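Local coordinates for protein hemin degrading factor (Pseudomonas aeruginosa, PDB 4MF9) that binds heme through an axial histidine and serves in heme trafficking and probably heme degradation, at residues His90-Pro95 with Ser112-Leu117; Arg118-Gly123 with His270-His275; Asn125-Ile130 with Arg140-Phe145. All blocks are in the same frame, centred on the assembly; numbering follows the deposited sequence.

Contact 1: residues His90-Pro95 with Ser112-Leu117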
loop_
_atom_site.group_PDB
_atom_site.type_symbol
_atom_site.label_atom_id
_atom_site.label_comp_id
_atom_site.label_asym_id
_atom_site.label_seq_id
_atom_site.Cartn_x
_atom_site.Cartn_y
_atom_site.Cartn_z
ATOM N N HIS A 90 5.531 1.248 -2.529
ATOM C CA HIS A 90 6.297 0.959 -1.324
ATOM C C HIS A 90 6.954 -0.433 -1.475
ATOM O O HIS A 90 6.253 -1.443 -1.629
ATOM C CB HIS A 90 5.304 0.974 -0.157
ATOM C CG HIS A 90 5.917 1.142 1.200
ATOM N ND1 HIS A 90 6.739 0.198 1.776
ATOM C CD2 HIS A 90 5.740 2.107 2.134
ATOM C CE1 HIS A 90 7.073 0.590 2.994
ATOM N NE2 HIS A 90 6.486 1.748 3.232
ATOM N N GLU A 91 8.264 -0.518 -1.449
ATOM C CA GLU A 91 8.981 -1.777 -1.493
ATOM C C GLU A 91 9.832 -1.986 -0.280
ATOM O O GLU A 91 10.788 -1.292 -0.077
ATOM C CB GLU A 91 9.855 -1.929 -2.760
ATOM C CG GLU A 91 9.109 -1.866 -4.041
ATOM C CD GLU A 91 9.940 -1.946 -5.320
ATOM O OE1 GLU A 91 11.086 -2.245 -5.334
ATOM O OE2 GLU A 91 9.340 -1.751 -6.312
ATOM N N ARG A 92 9.539 -3.002 0.504
ATOM C CA ARG A 92 10.264 -3.247 1.731
ATOM C C ARG A 92 10.839 -4.642 1.757
ATOM O O ARG A 92 10.190 -5.560 1.385
ATOM C CB ARG A 92 9.384 -3.047 2.932
ATOM C CG ARG A 92 10.063 -2.791 4.245
ATOM C CD ARG A 92 11.127 -1.733 4.152
ATOM N NE ARG A 92 11.614 -1.290 5.458
ATOM C CZ ARG A 92 12.536 -1.887 6.167
ATOM N NH1 ARG A 92 13.093 -3.007 5.770
ATOM N NH2 ARG A 92 12.870 -1.380 7.326
ATOM N N LYS A 93 12.051 -4.789 2.233
ATOM C CA LYS A 93 12.714 -6.077 2.283
ATOM C C LYS A 93 12.838 -6.631 3.682
ATOM O O LYS A 93 13.048 -5.881 4.604
ATOM C CB LYS A 93 14.082 -6.009 1.652
ATOM C CG LYS A 93 14.093 -5.716 0.198
ATOM C CD LYS A 93 15.503 -5.766 -0.288
ATOM C CE LYS A 93 15.681 -4.939 -1.518
ATOM N NZ LYS A 93 17.094 -5.009 -1.957
ATOM N N GLY A 94 12.669 -7.944 3.808
ATOM C CA GLY A 94 12.760 -8.640 5.080
ATOM C C GLY A 94 12.002 -9.956 5.046
ATOM O O GLY A 94 11.287 -10.245 4.093
ATOM N N PRO A 95 12.133 -10.763 6.102
ATOM C CA PRO A 95 11.365 -12.009 6.197
ATOM C C PRO A 95 9.869 -11.744 6.395
ATOM O O PRO A 95 9.509 -10.794 7.104
ATOM C CB PRO A 95 11.950 -12.664 7.447
ATOM C CG PRO A 95 12.388 -11.497 8.297
ATOM C CD PRO A 95 12.949 -10.516 7.307
ATOM N N SER A 112 6.831 -6.588 12.475
ATOM C CA SER A 112 8.273 -6.777 12.532
ATOM C C SER A 112 8.932 -5.428 12.245
ATOM O O SER A 112 8.269 -4.495 11.786
ATOM C CB SER A 112 8.711 -7.802 11.480
ATOM O OG SER A 112 8.985 -7.158 10.249
ATOM N N PRO A 113 10.242 -5.311 12.509
ATOM C CA PRO A 113 10.895 -4.028 12.231
ATOM C C PRO A 113 11.094 -3.783 10.734
ATOM O O PRO A 113 11.507 -2.687 10.348
ATOM C CB PRO A 113 12.258 -4.172 12.923
ATOM C CG PRO A 113 12.108 -5.330 13.869
ATOM C CD PRO A 113 11.136 -6.242 13.216
ATOM N N ASP A 114 10.800 -4.779 9.899
ATOM C CA ASP A 114 11.008 -4.614 8.461
ATOM C C ASP A 114 9.717 -4.760 7.665
ATOM O O ASP A 114 9.151 -3.757 7.215
ATOM C CB ASP A 114 12.082 -5.580 7.960
ATOM C CG ASP A 114 13.429 -5.318 8.597
ATOM O OD1 ASP A 114 14.168 -4.447 8.095
ATOM O OD2 ASP A 114 13.739 -5.974 9.609
ATOM N N ILE A 115 9.249 -5.995 7.484
ATOM C CA ILE A 115 7.928 -6.189 6.898
ATOM C C ILE A 115 6.862 -5.880 7.956
ATOM O O ILE A 115 6.841 -6.486 9.034
ATOM C CB ILE A 115 7.731 -7.621 6.325
ATOM C CG1 ILE A 115 8.866 -7.987 5.356
ATOM C CG2 ILE A 115 6.369 -7.733 5.651
ATOM C CD1 ILE A 115 8.980 -7.066 4.167
ATOM N N ASP A 116 5.973 -4.940 7.646
ATOM C CA ASP A 116 5.008 -4.425 8.623
ATOM C C ASP A 116 3.768 -4.108 7.805
ATOM O O ASP A 116 3.761 -3.161 7.019
ATOM C CB ASP A 116 5.587 -3.160 9.276
ATOM C CG ASP A 116 4.802 -2.683 10.495
ATOM O OD1 ASP A 116 4.070 -3.485 11.126
ATOM O OD2 ASP A 116 4.952 -1.484 10.839
ATOM N N LEU A 117 2.735 -4.924 7.955
ATOM C CA LEU A 117 1.613 -4.893 7.032
ATOM C C LEU A 117 0.296 -4.972 7.786
ATOM O O LEU A 117 0.192 -5.662 8.805
ATOM C CB LEU A 117 1.698 -6.091 6.059
ATOM C CG LEU A 117 2.831 -6.146 5.033
ATOM C CD1 LEU A 117 2.957 -7.547 4.405
ATOM C CD2 LEU A 117 2.584 -5.141 3.936
HETATM O O HOH W 1 10.616 -8.592 8.296
#

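Contact 2: residues Arg118-Gly123 with His270-His275. With HEM (protoporphyrin IX containing Fe), chain C.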
loop_
_atom_site.group_PDB
_atom_site.type_symbol
_atom_site.label_atom_id
_atom_site.label_comp_id
_atom_site.label_asym_id
_atom_site.label_seq_id
_atom_site.Cartn_x
_atom_site.Cartn_y
_atom_site.Cartn_z
ATOM N N ARG A 118 -0.715 -4.283 7.277
ATOM C CA ARG A 118 -2.075 -4.480 7.765
ATOM C C ARG A 118 -2.881 -4.957 6.577
ATOM O O ARG A 118 -3.000 -4.243 5.570
ATOM C CB ARG A 118 -2.675 -3.179 8.304
ATOM C CG ARG A 118 -1.795 -2.443 9.305
ATOM C CD ARG A 118 -1.478 -3.283 10.541
ATOM N NE ARG A 118 -0.565 -2.581 11.450
ATOM C CZ ARG A 118 0.729 -2.871 11.595
ATOM N NH1 ARG A 118 1.280 -3.872 10.907
ATOM N NH2 ARG A 118 1.479 -2.166 12.441
ATOM N N LEU A 119 -3.434 -6.161 6.694
ATOM C CA LEU A 119 -4.082 -6.823 5.563
ATOM C C LEU A 119 -5.582 -6.915 5.780
ATOM O O LEU A 119 -6.042 -7.450 6.793
ATOM C CB LEU A 119 -3.484 -8.227 5.359
ATOM C CG LEU A 119 -1.951 -8.290 5.414
ATOM C CD1 LEU A 119 -1.433 -9.737 5.402
ATOM C CD2 LEU A 119 -1.327 -7.486 4.276
ATOM N N PHE A 120 -6.344 -6.372 4.836
ATOM C CA PHE A 120 -7.806 -6.414 4.906
ATOM C C PHE A 120 -8.317 -7.411 3.876
ATOM O O PHE A 120 -8.600 -7.064 2.723
ATOM C CB PHE A 120 -8.377 -5.014 4.692
ATOM C CG PHE A 120 -7.761 -3.999 5.590
ATOM C CD1 PHE A 120 -8.165 -3.892 6.912
ATOM C CD2 PHE A 120 -6.745 -3.177 5.128
ATOM C CE1 PHE A 120 -7.581 -2.972 7.748
ATOM C CE2 PHE A 120 -6.157 -2.261 5.958
ATOM C CZ PHE A 120 -6.572 -2.152 7.264
ATOM N N LEU A 121 -8.422 -8.655 4.333
ATOM C CA LEU A 121 -8.493 -9.839 3.475
ATOM C C LEU A 121 -9.817 -10.030 2.757
ATOM O O LEU A 121 -9.921 -10.846 1.835
ATOM C CB LEU A 121 -8.198 -11.083 4.309
ATOM C CG LEU A 121 -6.843 -11.070 5.005
ATOM C CD1 LEU A 121 -6.661 -12.339 5.816
ATOM C CD2 LEU A 121 -5.716 -10.918 3.978
ATOM N N GLY A 122 -10.819 -9.285 3.164
ATOM C CA GLY A 122 -12.134 -9.427 2.637
ATOM C C GLY A 122 -12.288 -9.189 1.182
ATOM O O GLY A 122 -13.072 -9.810 0.563
ATOM N N GLY A 123 -11.561 -8.227 0.653
ATOM C CA GLY A 123 -11.588 -7.948 -0.775
ATOM C C GLY A 123 -10.540 -8.720 -1.576
ATOM O O GLY A 123 -10.457 -8.600 -2.803
ATOM N N HIS A 270 -7.134 -2.513 0.356
ATOM C CA HIS A 270 -7.028 -3.874 0.881
ATOM C C HIS A 270 -5.742 -4.198 1.639
ATOM O O HIS A 270 -5.614 -5.275 2.230
ATOM C CB HIS A 270 -7.196 -4.874 -0.270
ATOM C CG HIS A 270 -8.362 -4.571 -1.153
ATOM N ND1 HIS A 270 -9.659 -4.839 -0.782
ATOM C CD2 HIS A 270 -8.427 -3.997 -2.377
ATOM C CE1 HIS A 270 -10.478 -4.450 -1.747
ATOM N NE2 HIS A 270 -9.754 -3.934 -2.724
ATOM N N CYS A 271 -4.777 -3.292 1.602
ATOM C CA CYS A 271 -3.475 -3.587 2.167
ATOM C C CYS A 271 -2.769 -2.295 2.495
ATOM O O CYS A 271 -2.788 -1.348 1.705
ATOM C CB CYS A 271 -2.645 -4.422 1.176
ATOM S SG CYS A 271 -1.062 -5.019 1.812
ATOM N N ILE A 272 -2.168 -2.241 3.677
ATOM C CA ILE A 272 -1.325 -1.109 4.036
ATOM C C ILE A 272 0.045 -1.636 4.426
ATOM O O ILE A 272 0.149 -2.586 5.203
ATOM C CB ILE A 272 -1.933 -0.274 5.181
ATOM C CG1 ILE A 272 -3.296 0.288 4.757
ATOM C CG2 ILE A 272 -0.958 0.819 5.602
ATOM C CD1 ILE A 272 -4.170 0.783 5.918
ATOM N N GLN A 273 1.083 -1.018 3.868
ATOM C CA GLN A 273 2.467 -1.407 4.113
ATOM C C GLN A 273 3.211 -0.226 4.745
ATOM O O GLN A 273 3.027 0.919 4.345
ATOM C CB GLN A 273 3.135 -1.806 2.794
ATOM C CG GLN A 273 4.571 -2.288 2.915
ATOM C CD GLN A 273 5.041 -3.048 1.663
ATOM O OE1 GLN A 273 4.360 -3.958 1.172
ATOM N NE2 GLN A 273 6.200 -2.671 1.149
ATOM N N ILE A 274 4.057 -0.521 5.727
ATOM C CA ILE A 274 4.654 0.514 6.567
ATOM C C ILE A 274 6.166 0.332 6.615
ATOM O O ILE A 274 6.663 -0.793 6.711
ATOM C CB ILE A 274 4.091 0.426 8.017
ATOM C CG1 ILE A 274 2.564 0.397 8.007
ATOM C CG2 ILE A 274 4.561 1.597 8.860
ATOM C CD1 ILE A 274 1.941 -0.212 9.270
ATOM N N HIS A 275 6.894 1.439 6.515
ATOM C CA HIS A 275 8.325 1.444 6.779
ATOM C C HIS A 275 8.564 2.237 8.049
ATOM O O HIS A 275 8.054 3.343 8.177
ATOM C CB HIS A 275 9.081 2.120 5.652
ATOM C CG HIS A 275 10.469 2.549 6.032
ATOM N ND1 HIS A 275 11.511 1.656 6.170
ATOM C CD2 HIS A 275 10.981 3.772 6.312
ATOM C CE1 HIS A 275 12.609 2.312 6.505
ATOM N NE2 HIS A 275 12.313 3.598 6.608
HETATM C CHA HEM C . -1.063 3.936 12.813
HETATM C CHB HEM C . 1.464 0.856 15.373
HETATM C CHC HEM C . -1.917 -2.475 14.604
HETATM C CHD HEM C . -3.718 0.303 11.146
HETATM C C1A HEM C . -0.126 3.402 13.650
HETATM C C2A HEM C . 0.931 4.120 14.278
HETATM C C3A HEM C . 1.610 3.261 15.001
HETATM C C4A HEM C . 1.021 2.014 14.791
HETATM C CMA HEM C . 2.826 3.583 15.822
HETATM C CAA HEM C . 1.235 5.574 14.207
HETATM C CBA HEM C . 1.460 6.312 15.551
HETATM C CGA HEM C . 0.136 6.436 16.214
HETATM O O1A HEM C . -0.007 6.182 17.406
HETATM O O2A HEM C . -0.787 6.786 15.529
HETATM C C1B HEM C . 0.693 -0.298 15.362
HETATM C C2B HEM C . 1.116 -1.404 16.115
HETATM C C3B HEM C . 0.198 -2.365 15.944
HETATM C C4B HEM C . -0.819 -1.796 15.030
HETATM C CMB HEM C . 2.341 -1.467 16.978
HETATM C CAB HEM C . 0.295 -3.696 16.613
HETATM C CBB HEM C . -0.177 -4.813 16.151
HETATM C C1C HEM C . -2.719 -2.035 13.618
HETATM C C2C HEM C . -3.829 -2.702 13.142
HETATM C C3C HEM C . -4.360 -1.926 12.158
HETATM C C4C HEM C . -3.559 -0.758 12.016
HETATM C CMC HEM C . -4.355 -4.014 13.638
HETATM C CAC HEM C . -5.531 -2.254 11.381
HETATM C CBC HEM C . -5.773 -1.509 10.344
HETATM C C1D HEM C . -3.149 1.571 11.327
HETATM C C2D HEM C . -3.520 2.790 10.546
HETATM C C3D HEM C . -2.782 3.780 11.040
HETATM C C4D HEM C . -1.962 3.177 12.097
HETATM C CMD HEM C . -4.523 2.957 9.425
HETATM C CAD HEM C . -2.791 5.213 10.575
HETATM C CBD HEM C . -3.579 6.053 11.579
HETATM C CGD HEM C . -4.038 7.428 11.200
HETATM O O1D HEM C . -3.763 8.304 11.992
HETATM O O2D HEM C . -4.683 7.689 10.197
HETATM N NA HEM C . -0.049 2.099 13.971
HETATM N NB HEM C . -0.463 -0.549 14.731
HETATM N NC HEM C . -2.599 -0.895 12.938
HETATM N ND HEM C . -2.218 1.870 12.219
HETATM FE FE HEM C . -1.435 0.729 13.429
HETATM O O HOH W 2 -10.641 -5.696 1.531
#

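Contact 3: residues Asn125-Ile130 with Arg140-Phe145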
loop_
_atom_site.group_PDB
_atom_site.type_symbol
_atom_site.label_atom_id
_atom_site.label_comp_id
_atom_site.label_asym_id
_atom_site.label_seq_id
_atom_site.Cartn_x
_atom_site.Cartn_y
_atom_site.Cartn_z
ATOM N N ASN A 125 -9.150 -11.476 -3.682
ATOM C CA ASN A 125 -9.928 -12.385 -4.516
ATOM C C ASN A 125 -9.151 -13.561 -5.100
ATOM O O ASN A 125 -9.543 -14.724 -4.946
ATOM C CB ASN A 125 -10.601 -11.620 -5.648
ATOM C CG ASN A 125 -11.488 -12.511 -6.489
ATOM O OD1 ASN A 125 -12.339 -13.224 -5.962
ATOM N ND2 ASN A 125 -11.281 -12.495 -7.795
ATOM N N ALA A 126 -8.063 -13.255 -5.791
ATOM C CA ALA A 126 -7.290 -14.295 -6.447
ATOM C C ALA A 126 -5.812 -14.101 -6.151
ATOM O O ALA A 126 -5.349 -12.968 -5.931
ATOM C CB ALA A 126 -7.544 -14.278 -7.934
ATOM N N VAL A 127 -5.081 -15.212 -6.142
ATOM C CA VAL A 127 -3.655 -15.200 -5.828
ATOM C C VAL A 127 -2.914 -16.177 -6.744
ATOM O O VAL A 127 -3.358 -17.319 -6.944
ATOM C CB VAL A 127 -3.418 -15.544 -4.345
ATOM C CG1 VAL A 127 -4.245 -16.759 -3.934
ATOM C CG2 VAL A 127 -1.950 -15.778 -4.077
ATOM N N PHE A 128 -1.803 -15.720 -7.319
ATOM C CA PHE A 128 -1.023 -16.529 -8.254
ATOM C C PHE A 128 0.436 -16.606 -7.837
ATOM O O PHE A 128 0.984 -15.664 -7.260
ATOM C CB PHE A 128 -1.107 -15.941 -9.669
ATOM C CG PHE A 128 -2.510 -15.865 -10.206
ATOM C CD1 PHE A 128 -3.322 -14.773 -9.912
ATOM C CD2 PHE A 128 -3.018 -16.884 -11.003
ATOM C CE1 PHE A 128 -4.619 -14.707 -10.400
ATOM C CE2 PHE A 128 -4.309 -16.822 -11.499
ATOM C CZ PHE A 128 -5.113 -15.730 -11.194
ATOM N N ALA A 129 1.063 -17.739 -8.125
ATOM C CA ALA A 129 2.495 -17.876 -7.940
ATOM C C ALA A 129 3.090 -17.851 -9.328
ATOM O O ALA A 129 2.757 -18.704 -10.164
ATOM C CB ALA A 129 2.820 -19.193 -7.247
ATOM N N ILE A 130 3.945 -16.885 -9.564
ATOM C CA ILE A 130 4.580 -16.690 -10.836
ATOM C C ILE A 130 6.059 -17.138 -10.796
ATOM O O ILE A 130 6.765 -16.821 -9.897
ATOM C CB ILE A 130 4.449 -15.228 -11.267
ATOM C CG1 ILE A 130 2.984 -14.823 -11.345
ATOM C CG2 ILE A 130 5.132 -14.964 -12.576
ATOM C CD1 ILE A 130 2.734 -13.441 -11.848
ATOM N N ARG A 140 10.540 -15.186 -9.200
ATOM C CA ARG A 140 9.389 -15.796 -8.552
ATOM C C ARG A 140 8.645 -14.778 -7.708
ATOM O O ARG A 140 9.254 -13.935 -7.039
ATOM C CB ARG A 140 9.834 -16.986 -7.695
ATOM C CG ARG A 140 10.624 -18.018 -8.510
ATOM C CD ARG A 140 11.168 -19.135 -7.644
ATOM N NE ARG A 140 11.749 -20.196 -8.470
ATOM C CZ ARG A 140 13.018 -20.227 -8.866
ATOM N NH1 ARG A 140 13.853 -19.257 -8.510
ATOM N NH2 ARG A 140 13.457 -21.233 -9.616
ATOM N N SER A 141 7.351 -14.806 -7.782
ATOM C CA SER A 141 6.541 -13.903 -6.992
ATOM C C SER A 141 5.188 -14.475 -6.652
ATOM O O SER A 141 4.692 -15.266 -7.401
ATOM C CB SER A 141 6.363 -12.563 -7.667
ATOM O OG SER A 141 5.653 -12.599 -8.823
ATOM N N ILE A 142 4.636 -14.046 -5.525
ATOM C CA ILE A 142 3.232 -14.312 -5.170
ATOM C C ILE A 142 2.443 -13.032 -5.385
ATOM O O ILE A 142 2.835 -12.042 -4.904
ATOM C CB ILE A 142 3.104 -14.779 -3.712
ATOM C CG1 ILE A 142 3.939 -16.045 -3.462
ATOM C CG2 ILE A 142 1.675 -14.938 -3.321
ATOM C CD1 ILE A 142 3.535 -17.170 -4.330
ATOM N N GLN A 143 1.402 -13.063 -6.189
ATOM C CA GLN A 143 0.698 -11.846 -6.494
ATOM C C GLN A 143 -0.807 -11.952 -6.219
ATOM O O GLN A 143 -1.437 -12.839 -6.686
ATOM C CB GLN A 143 0.953 -11.344 -7.919
ATOM C CG GLN A 143 2.414 -11.300 -8.339
ATOM C CD GLN A 143 2.710 -10.521 -9.627
ATOM O OE1 GLN A 143 1.863 -10.017 -10.268
ATOM N NE2 GLN A 143 3.947 -10.417 -9.931
ATOM N N VAL A 144 -1.340 -10.998 -5.483
ATOM C CA VAL A 144 -2.731 -11.036 -5.043
ATOM C C VAL A 144 -3.540 -9.943 -5.732
ATOM O O VAL A 144 -3.066 -8.804 -5.864
ATOM C CB VAL A 144 -2.827 -10.856 -3.499
ATOM C CG1 VAL A 144 -4.289 -10.833 -3.051
ATOM C CG2 VAL A 144 -2.079 -11.980 -2.791
ATOM N N PHE A 145 -4.768 -10.278 -6.131
ATOM C CA PHE A 145 -5.655 -9.337 -6.819
ATOM C C PHE A 145 -7.048 -9.250 -6.192
ATOM O O PHE A 145 -7.534 -10.225 -5.603
ATOM C CB PHE A 145 -5.735 -9.705 -8.307
ATOM C CG PHE A 145 -4.393 -9.701 -8.978
ATOM C CD1 PHE A 145 -3.881 -8.528 -9.524
ATOM C CD2 PHE A 145 -3.620 -10.857 -9.020
ATOM C CE1 PHE A 145 -2.630 -8.508 -10.121
ATOM C CE2 PHE A 145 -2.357 -10.839 -9.618
ATOM C CZ PHE A 145 -1.868 -9.661 -10.165
#

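Contact 1: residues His90-Pro95 with Ser112-Leu117
Arg92 meets Asp114 in a salt bridge made through a single carboxylate oxygen. Arg92 NH1 donates to Asp114 OD1 at 2.9 Å, using the anti lone pair of that oxygen, and Arg92 NH2 adds a weak bond to the same Asp114 OD1 at 3.4 Å. Guanidinium and carboxylate planes stand 79° apart, with Asp114 CA over one face of the guanidinium toward its rim. Arg92 CG is anti to the backbone N (chi1 -159°), which sets it 3.3 Å from Asp114 O. A further hydrogen bond from Arg92 NE to His275 ND1 gives the guanidinium a second hold.

The 112-117 segment links strands 107-110 and 117-120 and includes an ST turn, in which Ser112 OG accepts from Asp114 N at 3.0 Å. The same Ser112 OG donates to Ile115 O at 2.6 Å, bracing the loop from within. Across from Asp114 the chain turns a corner at Gly94, the two forming the nearest CA pair.

Water 1 bridges the backbones, donating to Pro95 O at 2.7 Å and accepting from Ile115 N.

Van der Waals contacts centre on Ile115, whose side chain packs against backbone carbonyls: CG1 lies close to Gly94 O and Pro95 O, and Ile115 CD1 is 3.4 Å from Arg92 O. Asp114 CB rests against Lys93 O and Gly94 CA. Beyond the contact, the Ile115 side chain also touches Ile79 and Val110.

Contact 2: residues Arg118-Gly123 with His270-His275
Arg118 CG stands anti to the carbonyl carbon (chi1 -51°), and the chain bends at chi2 (-60°), bringing CD against pyrrole ring C of the heme. Ile274, from the partner strand, lays its CD1 over the centre of one guanidinium face, 3.7 Å from Arg118 CZ. At the guanidinium edge, Arg118 NE comes within 3.0 Å of heme NC. Phe120, on the same strand, turns its ring edge to Ile272, with Phe120 CE2 3.6 Å from Ile272 CD1; its tip, Phe120 CZ, lies 3.2 Å from the vinyl carbon CBC of the heme.

Strands 118-120 and 271-275 run antiparallel. Arg118 and Ile272 form a hydrogen-bonded pair on the heme side, joined by reciprocal backbone bonds. Leu119 and Cys271, a non-hydrogen-bonded pair, point to the other face, where Leu119 CD2 touches Cys271 SG at 3.5 Å. Phe120 N donates to His270 O from 43° above the carbonyl plane; that oxygen also accepts from Trp124 NE1. Past the strand end, water 2 donates to Phe120 O, accepts from Gly123 N and lies 2.7 Å from His270 ND1, near the imidazole plane.

The strands come from different HemS/ChuX sequence ranges; Arg118 and Phe120 line the heme pocket, with Ile274 and Ile272 packed against them. Arg118 does not coordinate the heme iron, whose axial ligand is His215. Asp116 forms a salt bridge with Arg118 NH1, consistent with a second-shell carboxylate that helps hold the guanidinium against the porphyrin.

Contact 3: residues Asn125-Ile130 with Arg140-Phe145
Phe128 and Phe145 meet on one face of this strand pair, their side chains crossing at about a right angle. Phe145 CD2 approaches the edge of the Phe128 ring near its plane, 4.0 Å from Phe128 CD1. Further along the same face, Ile130 CD1 presses against the flat end of the Gln143 side chain, 3.7 Å from Gln143 CD and close to both its oxygen and its nitrogen. The other face is aliphatic. Val127 and Ile142 lie side by side, pointing the same way, with Val127 CG2 3.8 Å from Ile142 CG2; Val144 CG2 lies on Val127 CG2 as well. Ile142 CD1 reaches Ala129 CB at 3.6 Å.

A second layer helps position them. Gln143 NE2 donates to Ser141 OG at 3.0 Å, which restrains the amide beside Ile130. Ser141 and Gln143 project from the same face, and chi1 of 66° turns Ser141 OG between the backbone N and the carbonyl carbon, where it accepts this bond. Behind the side chains runs the antiparallel backbone ladder, with Ala126-Phe145, Phe128-Gln143 and Ile130-Ser141 as hydrogen-bonded pairs. At its start Asn125 and Ala126 both face Phe145, a classic beta bulge: Phe145 O accepts from Asn125 N at 2.8 Å and from Ala126 N at 3.1 Å.

The two strands form a beta hairpin inside a larger antiparallel sheet, away from the heme site. Strand 59-62 pairs with the 125-130 side and strand 151-157 with the 140-145 side. Helix 47-52 packs on the phenylalanine face, where Val51 touches the side chains of both Phe128 and Phe145, while Arg140 at the far end makes a cation-pi contact with Trp166.

From the N terminus, contact 1 closes first, bringing the loop before strand 117-120 back to the end of strand 88-93, across 16 intervening residues. Contact 2 opens immediately afterwards at Arg118 and closes only at 270-275, a loop of 146 residues that joins the two HemS/ChuX sequence ranges. Contact 3, the hairpin of 125-130 with 140-145, is nested inside that loop. Contacts 1 and 2 touch directly: Asp116 O is probably hydrogen-bonded to Ile274 N, and His90 ND1 to Gln273 NE2. Contact 3 does not touch contact 1, whose strand 88-93 shares its sheet, and meets contact 2, in the other large sheet, through the chain alone, where strand 117-120 leads into strand 124-133.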